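Local coordinates for 16L protein (Yaba-like disease virus, PDB 6TQP) that probably blocks apoptosis of the infected cell as a poxviral Bcl-2-like protein that binds pro-apoptotic host peptides, at residues Val21-Glu26 and Glu49-Ile54. Residues are numbered along the deposited sequence; the frame is centred on the assembly and turned at random.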
# COMPACT_ATOMS: atom_id res chain seq x y z
N VAL A 21 4.59 -6.79 -2.57
CA VAL A 21 5.60 -7.34 -1.66
C VAL A 21 6.99 -6.92 -2.12
O VAL A 21 7.83 -6.50 -1.32
CB VAL A 21 5.46 -8.87 -1.57
CG1 VAL A 21 6.61 -9.47 -0.74
CG2 VAL A 21 4.12 -9.22 -0.96
N PHE A 22 7.25 -7.03 -3.43
CA PHE A 22 8.54 -6.63 -3.97
C PHE A 22 8.80 -5.15 -3.70
O PHE A 22 9.89 -4.77 -3.25
CB PHE A 22 8.57 -6.91 -5.47
CG PHE A 22 9.89 -6.62 -6.11
CD1 PHE A 22 10.20 -5.34 -6.53
CD2 PHE A 22 10.81 -7.64 -6.32
CE1 PHE A 22 11.42 -5.07 -7.13
CE2 PHE A 22 12.03 -7.37 -6.92
CZ PHE A 22 12.34 -6.09 -7.32
N TYR A 23 7.80 -4.31 -3.94
CA TYR A 23 7.97 -2.87 -3.77
C TYR A 23 8.25 -2.52 -2.32
O TYR A 23 9.21 -1.78 -2.01
CB TYR A 23 6.71 -2.14 -4.26
CG TYR A 23 6.81 -0.64 -4.11
CD1 TYR A 23 7.81 0.08 -4.76
CD2 TYR A 23 5.93 0.06 -3.30
CE1 TYR A 23 7.91 1.45 -4.62
CE2 TYR A 23 6.02 1.43 -3.16
CZ TYR A 23 7.01 2.13 -3.83
OH TYR A 23 7.08 3.49 -3.66
N ILE A 24 7.43 -3.02 -1.40
CA ILE A 24 7.63 -2.76 0.02
C ILE A 24 9.02 -3.21 0.46
O ILE A 24 9.72 -2.49 1.18
CB ILE A 24 6.52 -3.42 0.84
CG1 ILE A 24 5.15 -2.81 0.50
CG2 ILE A 24 6.79 -3.30 2.35
CD1 ILE A 24 5.03 -1.31 0.75
N ASN A 25 9.45 -4.40 0.03
CA ASN A 25 10.79 -4.86 0.39
C ASN A 25 11.85 -3.94 -0.18
O ASN A 25 12.88 -3.68 0.46
CB ASN A 25 11.02 -6.30 -0.09
CG ASN A 25 10.22 -7.32 0.70
OD1 ASN A 25 9.78 -7.05 1.82
ND2 ASN A 25 10.03 -8.49 0.12
N GLU A 26 11.63 -3.43 -1.40
CA GLU A 26 12.58 -2.50 -2.00
C GLU A 26 12.69 -1.22 -1.19
O GLU A 26 13.78 -0.66 -1.03
CB GLU A 26 12.17 -2.22 -3.45
CG GLU A 26 12.95 -1.10 -4.13
CD GLU A 26 12.72 -1.06 -5.64
OE1 GLU A 26 12.97 -2.08 -6.31
OE2 GLU A 26 12.28 -0.01 -6.15
N GLU A 49 6.04 5.03 -9.34
CA GLU A 49 5.93 6.46 -9.59
C GLU A 49 4.77 7.07 -8.81
O GLU A 49 4.92 8.13 -8.19
CB GLU A 49 5.75 6.73 -11.08
CG GLU A 49 6.96 6.41 -11.93
CD GLU A 49 6.71 6.67 -13.39
OE1 GLU A 49 5.52 6.82 -13.77
OE2 GLU A 49 7.69 6.73 -14.16
N ASP A 50 3.60 6.44 -8.86
CA ASP A 50 2.45 6.96 -8.14
C ASP A 50 2.72 7.01 -6.64
O ASP A 50 2.43 8.02 -5.98
CB ASP A 50 1.21 6.11 -8.42
CG ASP A 50 0.75 6.21 -9.86
OD1 ASP A 50 1.12 7.18 -10.55
OD2 ASP A 50 -0.01 5.32 -10.30
N CYS A 51 3.28 5.94 -6.07
CA CYS A 51 3.46 5.89 -4.63
C CYS A 51 4.56 6.83 -4.16
O CYS A 51 4.45 7.41 -3.07
CB CYS A 51 3.73 4.45 -4.19
SG CYS A 51 2.27 3.39 -4.43
N GLU A 52 5.62 7.02 -4.96
CA GLU A 52 6.62 8.02 -4.59
C GLU A 52 6.04 9.43 -4.65
O GLU A 52 6.43 10.29 -3.85
CB GLU A 52 7.85 7.89 -5.51
CG GLU A 52 8.65 6.63 -5.24
CD GLU A 52 9.82 6.46 -6.17
OE1 GLU A 52 9.93 7.22 -7.16
OE2 GLU A 52 10.64 5.56 -5.91
N ASN A 53 5.08 9.68 -5.54
CA ASN A 53 4.48 11.01 -5.60
C ASN A 53 3.53 11.23 -4.42
O ASN A 53 3.46 12.35 -3.88
CB ASN A 53 3.75 11.18 -6.93
CG ASN A 53 4.70 11.49 -8.07
OD1 ASN A 53 5.77 12.07 -7.86
ND2 ASN A 53 4.32 11.10 -9.28
N ILE A 54 2.83 10.19 -3.99
CA ILE A 54 1.97 10.30 -2.81
C ILE A 54 2.82 10.56 -1.58
O ILE A 54 2.49 11.41 -0.74
CB ILE A 54 1.13 9.02 -2.64
CG1 ILE A 54 0.15 8.86 -3.80
CG2 ILE A 54 0.38 9.05 -1.32
CD1 ILE A 54 -0.55 7.47 -3.84
O HOH W 1 6.09 4.88 -1.50
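Tyr23 spans the gap between two helices and meets Cys51 and Glu52 with the hydroxyl end of its ring, a clear case of one long aromatic side chain joining helices whose backbones stay well apart. The nearest CA atoms across the pair, those of Tyr23 and Cys51, are still 9.9 Å from each other. The ring can cover that distance because its CG lies anti to the backbone N (chi1 -180°), which sends the phenol straight out from its own helix. At the far end, Tyr23 OH lies 3.5 Å from Cys51 CB, and the CE2 corner of the ring comes within 3.9 Å of the same carbon, which approaches obliquely. The sulfur stands further back: Cys51 SG is 5.4 Å from the centroid of the Tyr23 ring and 49° off its normal, a slanting sulfur-aromatic contact. On another flank, Glu52 brings its aliphatic part to the phenol, with CG 3.8 Å from Tyr23 OH. Beyond CG the glutamate runs extended past the hydroxyl, its carboxylate plane turned 47° from the ring. The polar link is indirect: a water 2.8 Å from Tyr23 OH also donates a weak bond to Cys51 O, so the buried hydroxyl has a hydrogen-bonding partner even though its protein neighbours here are carbon atoms. Cys51 O also accepts a hydrogen bond from Ser104 OG. Within the helical bundle of this Bcl-2-like fold, the contact ties helix 12-27 to helix 38-68 close to the centre of the chain. Tyr23 also packs on Lys48 and Leu44, about one and two turns before Cys51 on helix 38-68, while Ile103 of helix 96-113 touches its side chain, and Ile54, one turn on from Cys51, packs against Ser104 of that same helix.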